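Local coordinates for lactate racemase apoprotein (Thermoanaerobacterium thermosaccharolyticum, PDB 2YJG), which interconverts the D- and L-isomers of lactate, using as cofactor a nickel pincer complex derived from nicotinic acid mononucleotide, at residues 4-9 against 314-319; 8-13 against 285-290; 64-69 against 97-102. All blocks are in the same frame, centred on the assembly; numbering follows the deposited sequence.

Contact 1 (4-9 against 314-319)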
loop_
_atom_site.group_PDB
_atom_site.type_symbol
_atom_site.label_atom_id
_atom_site.label_comp_id
_atom_site.label_asym_id
_atom_site.label_seq_id
_atom_site.Cartn_x
_atom_site.Cartn_y
_atom_site.Cartn_z
ATOM N N ILE A 4 -13.764 42.033 -8.396
ATOM C CA ILE A 4 -13.280 41.152 -7.332
ATOM C C ILE A 4 -13.462 39.681 -7.773
ATOM O O ILE A 4 -14.456 39.362 -8.382
ATOM C CB ILE A 4 -14.001 41.471 -5.947
ATOM C CG1 ILE A 4 -15.477 41.143 -6.007
ATOM C CG2 ILE A 4 -13.855 42.970 -5.560
ATOM C CD1 ILE A 4 -16.202 41.073 -4.654
ATOM N N GLU A 5 -12.443 38.846 -7.587
ATOM C CA GLU A 5 -12.531 37.433 -7.869
ATOM C C GLU A 5 -12.671 36.699 -6.526
ATOM O O GLU A 5 -11.839 36.869 -5.633
ATOM C CB GLU A 5 -11.328 36.901 -8.607
ATOM C CG GLU A 5 -11.219 37.298 -10.081
ATOM C CD GLU A 5 -10.264 36.378 -10.868
ATOM O OE1 GLU A 5 -9.500 35.596 -10.244
ATOM O OE2 GLU A 5 -10.298 36.429 -12.120
ATOM N N ILE A 6 -13.752 35.934 -6.420
ATOM C CA ILE A 6 -14.172 35.190 -5.193
ATOM C C ILE A 6 -14.181 33.683 -5.511
ATOM O O ILE A 6 -14.916 33.248 -6.401
ATOM C CB ILE A 6 -15.579 35.659 -4.816
ATOM C CG1 ILE A 6 -15.545 37.187 -4.558
ATOM C CG2 ILE A 6 -16.193 34.935 -3.638
ATOM C CD1 ILE A 6 -14.832 37.605 -3.340
ATOM N N PRO A 7 -13.333 32.913 -4.857
ATOM C CA PRO A 7 -13.160 31.480 -4.989
ATOM C C PRO A 7 -14.483 30.808 -4.724
ATOM O O PRO A 7 -15.206 31.217 -3.829
ATOM C CB PRO A 7 -12.185 31.154 -3.890
ATOM C CG PRO A 7 -11.560 32.416 -3.548
ATOM C CD PRO A 7 -12.336 33.507 -3.965
ATOM N N TYR A 8 -14.819 29.821 -5.535
ATOM C CA TYR A 8 -16.164 29.213 -5.520
ATOM C C TYR A 8 -16.086 27.941 -6.328
ATOM O O TYR A 8 -15.864 27.981 -7.557
ATOM C CB TYR A 8 -17.205 30.159 -6.142
ATOM C CG TYR A 8 -18.628 29.625 -6.105
ATOM C CD1 TYR A 8 -19.137 28.812 -7.119
ATOM C CD2 TYR A 8 -19.455 29.888 -5.023
ATOM C CE1 TYR A 8 -20.433 28.258 -7.024
ATOM C CE2 TYR A 8 -20.765 29.368 -4.948
ATOM C CZ TYR A 8 -21.261 28.597 -5.971
ATOM O OH TYR A 8 -22.563 28.092 -5.894
ATOM N N GLY A 9 -16.229 26.814 -5.643
ATOM C CA GLY A 9 -16.200 25.555 -6.275
ATOM C C GLY A 9 -14.898 25.424 -7.022
ATOM O O GLY A 9 -13.846 25.702 -6.454
ATOM N N ILE A 314 -22.434 37.937 3.591
ATOM C CA ILE A 314 -22.601 37.164 2.313
ATOM C C ILE A 314 -21.405 36.256 2.135
ATOM O O ILE A 314 -20.243 36.689 2.171
ATOM C CB ILE A 314 -22.710 38.052 1.055
ATOM C CG1 ILE A 314 -23.849 39.043 1.188
ATOM C CG2 ILE A 314 -22.854 37.186 -0.185
ATOM C CD1 ILE A 314 -23.796 40.287 0.235
ATOM N N ILE A 315 -21.678 34.973 1.978
ATOM C CA ILE A 315 -20.638 33.991 1.808
ATOM C C ILE A 315 -20.893 33.170 0.525
ATOM O O ILE A 315 -21.967 32.601 0.352
ATOM C CB ILE A 315 -20.468 33.033 3.045
ATOM C CG1 ILE A 315 -19.248 32.186 2.770
ATOM C CG2 ILE A 315 -21.665 32.166 3.294
ATOM C CD1 ILE A 315 -18.523 31.537 3.887
ATOM N N ALA A 316 -19.880 33.094 -0.339
ATOM C CA ALA A 316 -19.965 32.273 -1.502
ATOM C C ALA A 316 -19.282 30.981 -1.185
ATOM O O ALA A 316 -18.117 30.978 -0.871
ATOM C CB ALA A 316 -19.327 32.947 -2.723
ATOM N N ALA A 317 -20.056 29.890 -1.259
ATOM C CA ALA A 317 -19.631 28.519 -0.911
ATOM C C ALA A 317 -20.509 27.546 -1.735
ATOM O O ALA A 317 -21.718 27.469 -1.553
ATOM C CB ALA A 317 -19.776 28.253 0.623
ATOM N N GLU A 318 -19.910 26.871 -2.704
ATOM C CA GLU A 318 -20.687 26.023 -3.641
ATOM C C GLU A 318 -21.418 24.939 -2.888
ATOM O O GLU A 318 -22.584 24.650 -3.166
ATOM C CB GLU A 318 -19.733 25.406 -4.645
ATOM C CG GLU A 318 -20.392 24.462 -5.600
ATOM C CD GLU A 318 -19.460 23.821 -6.572
ATOM O OE1 GLU A 318 -18.484 23.149 -6.147
ATOM O OE2 GLU A 318 -19.737 23.963 -7.795
ATOM N N CYS A 319 -20.749 24.357 -1.885
ATOM C CA CYS A 319 -21.369 23.310 -1.065
ATOM C C CYS A 319 -21.921 22.170 -1.903
ATOM O O CYS A 319 -23.049 21.738 -1.723
ATOM C CB CYS A 319 -22.454 23.865 -0.123
ATOM S SG CYS A 319 -21.792 25.129 1.044
#
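Y8 lays a face of its ring against E318 where strand 3-8 passes the end of strand 311-316. E318 CB stands over that face, 3.9 Å from the centroid of the Y8 ring and displaced toward the rim, a CH-pi contact. The two side chains cross at about a right angle, and Y8 CZ lies 3.5 Å from E318 CA. With CG anti to its backbone N (chi1 -177°), Y8 sends its ring out to the second segment. Tight packing continues inward at A316, whose methyl meets two side chains: CB is 3.8 Å from Y8 CD2, at the ring edge near its plane, and 3.8 Å from I6 CG2. L13 of strand 11-16 also touches A316. The solvent side is looser: E318, itself partly exposed, runs on beyond the ring and brings OE1 to 3.3 Å from G9 CA, where a side chain would run into E318 CD. With no hydrogen bond between the segments and strand directions 62° apart, strand 3-8 does not extend the parallel sheet but packs against the end of strand 311-316. Direct contact is mainly a fit of carbon surfaces, with D290 OD2 bonding the amides of G9 and E318.

Contact 2 (8-13 against 285-290)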
loop_
_atom_site.group_PDB
_atom_site.type_symbol
_atom_site.label_atom_id
_atom_site.label_comp_id
_atom_site.label_asym_id
_atom_site.label_seq_id
_atom_site.Cartn_x
_atom_site.Cartn_y
_atom_site.Cartn_z
ATOM N N TYR A 8 -14.819 29.821 -5.535
ATOM C CA TYR A 8 -16.164 29.213 -5.520
ATOM C C TYR A 8 -16.086 27.941 -6.328
ATOM O O TYR A 8 -15.864 27.981 -7.557
ATOM C CB TYR A 8 -17.205 30.159 -6.142
ATOM C CG TYR A 8 -18.628 29.625 -6.105
ATOM C CD1 TYR A 8 -19.137 28.812 -7.119
ATOM C CD2 TYR A 8 -19.455 29.888 -5.023
ATOM C CE1 TYR A 8 -20.433 28.258 -7.024
ATOM C CE2 TYR A 8 -20.765 29.368 -4.948
ATOM C CZ TYR A 8 -21.261 28.597 -5.971
ATOM O OH TYR A 8 -22.563 28.092 -5.894
ATOM N N GLY A 9 -16.229 26.814 -5.643
ATOM C CA GLY A 9 -16.200 25.555 -6.275
ATOM C C GLY A 9 -14.898 25.424 -7.022
ATOM O O GLY A 9 -13.846 25.702 -6.454
ATOM N N LYS A 10 -14.981 24.948 -8.259
ATOM C CA LYS A 10 -13.819 24.770 -9.073
ATOM C C LYS A 10 -13.494 25.964 -9.970
ATOM O O LYS A 10 -12.625 25.876 -10.840
ATOM C CB LYS A 10 -13.944 23.469 -9.880
ATOM C CG LYS A 10 -13.754 22.237 -9.028
ATOM C CD LYS A 10 -13.362 21.020 -9.846
ATOM C CE LYS A 10 -13.225 19.728 -8.942
ATOM N NZ LYS A 10 -13.530 18.435 -9.691
ATOM N N SER A 11 -14.109 27.095 -9.675
ATOM C CA SER A 11 -13.954 28.311 -10.427
ATOM C C SER A 11 -13.758 29.486 -9.483
ATOM O O SER A 11 -13.490 29.335 -8.260
ATOM C CB SER A 11 -15.232 28.541 -11.194
ATOM O OG SER A 11 -15.198 27.863 -12.418
ATOM N N LYS A 12 -13.938 30.671 -10.040
ATOM C CA LYS A 12 -14.100 31.841 -9.229
ATOM C C LYS A 12 -15.348 32.529 -9.707
ATOM O O LYS A 12 -15.747 32.368 -10.886
ATOM C CB LYS A 12 -12.869 32.751 -9.318
ATOM C CG LYS A 12 -11.544 32.026 -9.101
ATOM C CD LYS A 12 -10.595 32.750 -8.109
ATOM C CE LYS A 12 -9.748 31.774 -7.244
ATOM N NZ LYS A 12 -8.470 31.325 -7.895
ATOM N N LEU A 13 -15.986 33.265 -8.825
ATOM C CA LEU A 13 -17.005 34.196 -9.264
ATOM C C LEU A 13 -16.360 35.547 -9.493
ATOM O O LEU A 13 -15.511 35.954 -8.706
ATOM C CB LEU A 13 -18.154 34.291 -8.273
ATOM C CG LEU A 13 -18.675 32.929 -7.804
ATOM C CD1 LEU A 13 -19.702 33.108 -6.747
ATOM C CD2 LEU A 13 -19.216 32.107 -8.986
ATOM N N GLY A 285 -13.061 29.721 0.309
ATOM C CA GLY A 285 -11.799 29.285 -0.276
ATOM C C GLY A 285 -11.859 28.378 -1.499
ATOM O O GLY A 285 -10.834 27.852 -1.916
ATOM N N GLY A 286 -13.030 28.175 -2.087
ATOM C CA GLY A 286 -13.165 27.313 -3.256
ATOM C C GLY A 286 -13.124 25.824 -2.915
ATOM O O GLY A 286 -12.985 25.444 -1.760
ATOM N N TYR A 287 -13.292 24.964 -3.913
ATOM C CA TYR A 287 -13.212 23.513 -3.688
ATOM C C TYR A 287 -11.752 23.081 -3.458
ATOM O O TYR A 287 -10.788 23.630 -4.054
ATOM C CB TYR A 287 -13.974 22.735 -4.810
ATOM C CG TYR A 287 -13.544 21.286 -4.941
ATOM C CD1 TYR A 287 -12.259 21.007 -5.378
ATOM C CD2 TYR A 287 -14.369 20.235 -4.561
ATOM C CE1 TYR A 287 -11.797 19.732 -5.510
ATOM C CE2 TYR A 287 -13.894 18.892 -4.668
ATOM C CZ TYR A 287 -12.595 18.681 -5.160
ATOM O OH TYR A 287 -11.985 17.442 -5.311
ATOM N N PRO A 288 -11.539 22.129 -2.535
ATOM C CA PRO A 288 -12.445 21.345 -1.688
ATOM C C PRO A 288 -12.875 22.045 -0.375
ATOM O O PRO A 288 -13.761 21.552 0.376
ATOM C CB PRO A 288 -11.611 20.112 -1.378
ATOM C CG PRO A 288 -10.179 20.601 -1.425
ATOM C CD PRO A 288 -10.128 21.702 -2.394
ATOM N N LEU A 289 -12.340 23.234 -0.124
ATOM C CA LEU A 289 -12.600 23.870 1.172
ATOM C C LEU A 289 -14.057 24.295 1.365
ATOM O O LEU A 289 -14.500 24.445 2.495
ATOM C CB LEU A 289 -11.676 25.052 1.360
ATOM C CG LEU A 289 -10.192 24.743 1.108
ATOM C CD1 LEU A 289 -9.337 25.989 1.261
ATOM C CD2 LEU A 289 -9.783 23.650 2.032
ATOM N N ASP A 290 -14.782 24.477 0.263
ATOM C CA ASP A 290 -16.198 24.914 0.310
ATOM C C ASP A 290 -17.183 23.823 -0.070
ATOM O O ASP A 290 -18.272 24.111 -0.563
ATOM C CB ASP A 290 -16.424 26.214 -0.520
ATOM C CG ASP A 290 -16.479 25.976 -2.056
ATOM O OD1 ASP A 290 -16.113 24.896 -2.556
ATOM O OD2 ASP A 290 -16.870 26.898 -2.780
#
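K10 and Y287 lie side by side and point the same way, the lysine lying over one face of the aromatic ring. K10 CE does most of the touching, 3.9 Å from the centroid of the Y287 ring and offset toward its rim. K10 NZ follows at 4.9 Å from the same centroid, still over the face, which makes a cation-pi contact out of what begins as CH-pi packing. The opposite face of the tyrosine is taken by its own neighbour P288, with CB over the ring centre, so the ring is sandwiched. Both K10 and Y287 are exposed, and their pairing makes the exposed side of the contact. Nearer the backbone, Y287 CB sits 3.4 Å from G9 O, and Y287 N donates to that same oxygen at 2.7 Å, the N-H...O angle almost straight, the donor lying 35° out of the carbonyl plane.

The glycine belongs to a type II' beta turn, Y8 to S11, which closes the hairpin of strands 3-8 and 11-16; the loop 285-290 joins strand 279-283 to helix 293-305, which bears Q295 and K298, two residues that probably bind the substrate.

On the buried side the D290 carboxylate faces the turn. Its CG is set between the backbone N and the carbonyl carbon (chi1 77°), and OD2 takes G9 N on its syn lone pair at 2.9 Å, the N-H...O angle being 172°. The same oxygen accepts E318 N, and two N-H donors on one oxygen would probably favour the charged form. An alanine here would remove the carboxylate and would probably leave the amides of G9 and E318 without their shared acceptor, with the turn freer to shift.

Contact 3 (64-69 against 97-102)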
loop_
_atom_site.group_PDB
_atom_site.type_symbol
_atom_site.label_atom_id
_atom_site.label_comp_id
_atom_site.label_asym_id
_atom_site.label_seq_id
_atom_site.Cartn_x
_atom_site.Cartn_y
_atom_site.Cartn_z
ATOM N N LYS A 64 15.196 2.557 20.506
ATOM C CA LYS A 64 14.830 1.329 19.758
ATOM C C LYS A 64 13.374 1.203 19.355
ATOM O O LYS A 64 12.935 0.144 18.897
ATOM C CB LYS A 64 15.244 0.085 20.576
ATOM C CG LYS A 64 14.368 -0.241 21.752
ATOM C CD LYS A 64 15.069 -1.232 22.717
ATOM C CE LYS A 64 14.212 -1.521 23.921
ATOM N NZ LYS A 64 14.986 -2.354 24.865
ATOM N N ASN A 65 12.565 2.229 19.582
ATOM C CA ASN A 65 11.160 2.134 19.231
ATOM C C ASN A 65 10.733 3.559 19.062
ATOM O O ASN A 65 10.290 4.183 20.017
ATOM C CB ASN A 65 10.369 1.403 20.350
ATOM C CG ASN A 65 8.846 1.264 20.068
ATOM O OD1 ASN A 65 8.355 1.272 18.921
ATOM N ND2 ASN A 65 8.091 1.089 21.157
ATOM N N ILE A 66 10.894 4.065 17.856
ATOM C CA ILE A 66 10.475 5.421 17.480
ATOM C C ILE A 66 9.128 5.442 16.765
ATOM O O ILE A 66 8.826 4.564 15.971
ATOM C CB ILE A 66 11.543 6.070 16.608
ATOM C CG1 ILE A 66 12.886 5.977 17.336
ATOM C CG2 ILE A 66 11.199 7.522 16.282
ATOM C CD1 ILE A 66 14.048 6.479 16.560
ATOM N N VAL A 67 8.294 6.427 17.107
ATOM C CA VAL A 67 6.991 6.579 16.469
ATOM C C VAL A 67 6.977 8.006 15.900
ATOM O O VAL A 67 7.321 8.948 16.607
ATOM C CB VAL A 67 5.796 6.337 17.441
ATOM C CG1 VAL A 67 4.435 6.747 16.786
ATOM C CG2 VAL A 67 5.804 4.826 17.970
ATOM N N ILE A 68 6.668 8.128 14.616
ATOM C CA ILE A 68 6.359 9.431 14.016
ATOM C C ILE A 68 4.856 9.504 13.761
ATOM O O ILE A 68 4.325 8.660 13.004
ATOM C CB ILE A 68 6.959 9.597 12.664
ATOM C CG1 ILE A 68 8.489 9.382 12.690
ATOM C CG2 ILE A 68 6.648 10.997 12.067
ATOM C CD1 ILE A 68 9.116 9.292 11.277
ATOM N N ILE A 69 4.208 10.537 14.304
ATOM C CA ILE A 69 2.786 10.740 14.058
ATOM C C ILE A 69 2.684 11.595 12.805
ATOM O O ILE A 69 3.411 12.606 12.671
ATOM C CB ILE A 69 2.053 11.438 15.193
ATOM C CG1 ILE A 69 2.141 10.621 16.504
ATOM C CG2 ILE A 69 0.574 11.571 14.812
ATOM C CD1 ILE A 69 1.602 11.348 17.772
ATOM N N ALA A 97 17.293 1.926 13.498
ATOM C CA ALA A 97 16.114 2.330 14.253
ATOM C C ALA A 97 14.847 1.693 13.746
ATOM O O ALA A 97 14.604 1.598 12.542
ATOM C CB ALA A 97 15.938 3.868 14.244
ATOM N N ASN A 98 14.060 1.223 14.695
ATOM C CA ASN A 98 12.704 0.883 14.408
ATOM C C ASN A 98 11.893 2.152 14.416
ATOM O O ASN A 98 11.865 2.887 15.432
ATOM C CB ASN A 98 12.147 -0.065 15.428
ATOM C CG ASN A 98 12.863 -1.346 15.444
ATOM O OD1 ASN A 98 13.469 -1.707 16.460
ATOM N ND2 ASN A 98 12.883 -2.023 14.297
ATOM N N VAL A 99 11.183 2.372 13.328
ATOM C CA VAL A 99 10.388 3.589 13.184
ATOM C C VAL A 99 9.004 3.220 12.695
ATOM O O VAL A 99 8.867 2.702 11.596
ATOM C CB VAL A 99 10.992 4.592 12.230
ATOM C CG1 VAL A 99 10.152 5.951 12.227
ATOM C CG2 VAL A 99 12.352 4.901 12.598
ATOM N N LYS A 100 7.991 3.492 13.506
ATOM C CA LYS A 100 6.601 3.298 13.157
ATOM C C LYS A 100 5.948 4.626 12.807
ATOM O O LYS A 100 6.155 5.609 13.492
ATOM C CB LYS A 100 5.833 2.623 14.295
ATOM C CG LYS A 100 5.993 1.120 14.228
ATOM C CD LYS A 100 5.194 0.369 15.186
ATOM C CE LYS A 100 5.860 -1.005 15.393
ATOM N NZ LYS A 100 4.876 -1.880 16.003
ATOM N N ILE A 101 5.159 4.656 11.750
ATOM C CA ILE A 101 4.512 5.880 11.342
ATOM C C ILE A 101 3.056 5.674 11.678
ATOM O O ILE A 101 2.402 4.845 11.084
ATOM C CB ILE A 101 4.795 6.175 9.848
ATOM C CG1 ILE A 101 6.310 6.327 9.632
ATOM C CG2 ILE A 101 4.160 7.449 9.405
ATOM C CD1 ILE A 101 6.748 6.247 8.184
ATOM N N LEU A 102 2.563 6.461 12.607
ATOM C CA LEU A 102 1.205 6.336 13.142
ATOM C C LEU A 102 0.377 7.441 12.531
ATOM O O LEU A 102 0.687 8.609 12.742
ATOM C CB LEU A 102 1.253 6.548 14.657
ATOM C CG LEU A 102 -0.070 6.471 15.449
ATOM C CD1 LEU A 102 -0.952 5.205 15.103
ATOM C CD2 LEU A 102 0.220 6.610 16.898
#
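I68 and V99 form the apolar centre, their side chains crossing obliquely with I68 CD1 3.6 Å from V99 CG1. I68 has CG1 beside its backbone N (chi1 -56°), and CD1 continues over the valine. On the same face I66 CD1 reaches the methyl of A97, 4.0 Å from its CB, and L87 and I90 of helix 79-91 pack over this group. On the other face V67 CG1 comes to 3.8 Å from L102 CB, while I69 and L102 both meet I190.

Between the two faces runs the backbone ladder of neighbouring parallel strands, with I66 O, K100 O and I68 O each meeting both an N-H and a CA-H across the strands. The first rung is I66 N to N98 O at 2.9 Å. I66 O accepts K100 N at 2.8 Å and also lies 3.3 Å from V99 CA, a CA-H...O contact; K100 O likewise receives I68 N and lies 3.2 Å from V67 CA. L102 N to I68 O continues the series. These strands are the two arms of a beta-alpha-beta unit, strand 66-71, helix 79-91 and strand 99-104, and their directions differ by 26°, part of the twist of the sheet. Strands 129-132 and 164-170 flank the pair, and a magnesium ion lies about 8 Å from the side chain of I101.

The polar edge is carried by K100, K64 and N98. K100 leaves the sheet on the V67 face, its chain extended and its end leading away from the neighbouring strand. K64, whose N bonds D163 OD2, packs against S96 of the second subunit, and N98 touches N98 of that subunit at the dimer interface.

How the contacts relate
Contacts 1 and 2 describe one region twice: they share Y8 and G9, their centres lie 6 Å apart, and both set the N-terminal hairpin against elements at the end of the parallel sheet of strands 279-283 and 311-316. Each is partly buried, and their chemistry differs: carbon packing on an aromatic face in the first, polar bonds to a turn and a cation-pi pair in the second. Contact 3 stands apart, its centre about 42 and 38 Å from theirs. It is a buried pairing of adjacent strands in the other, mixed sheet, where regular backbone bonds and aliphatic side chains replace single, specific contacts, and polar side chains gather at its edge, some of them at the dimer interface.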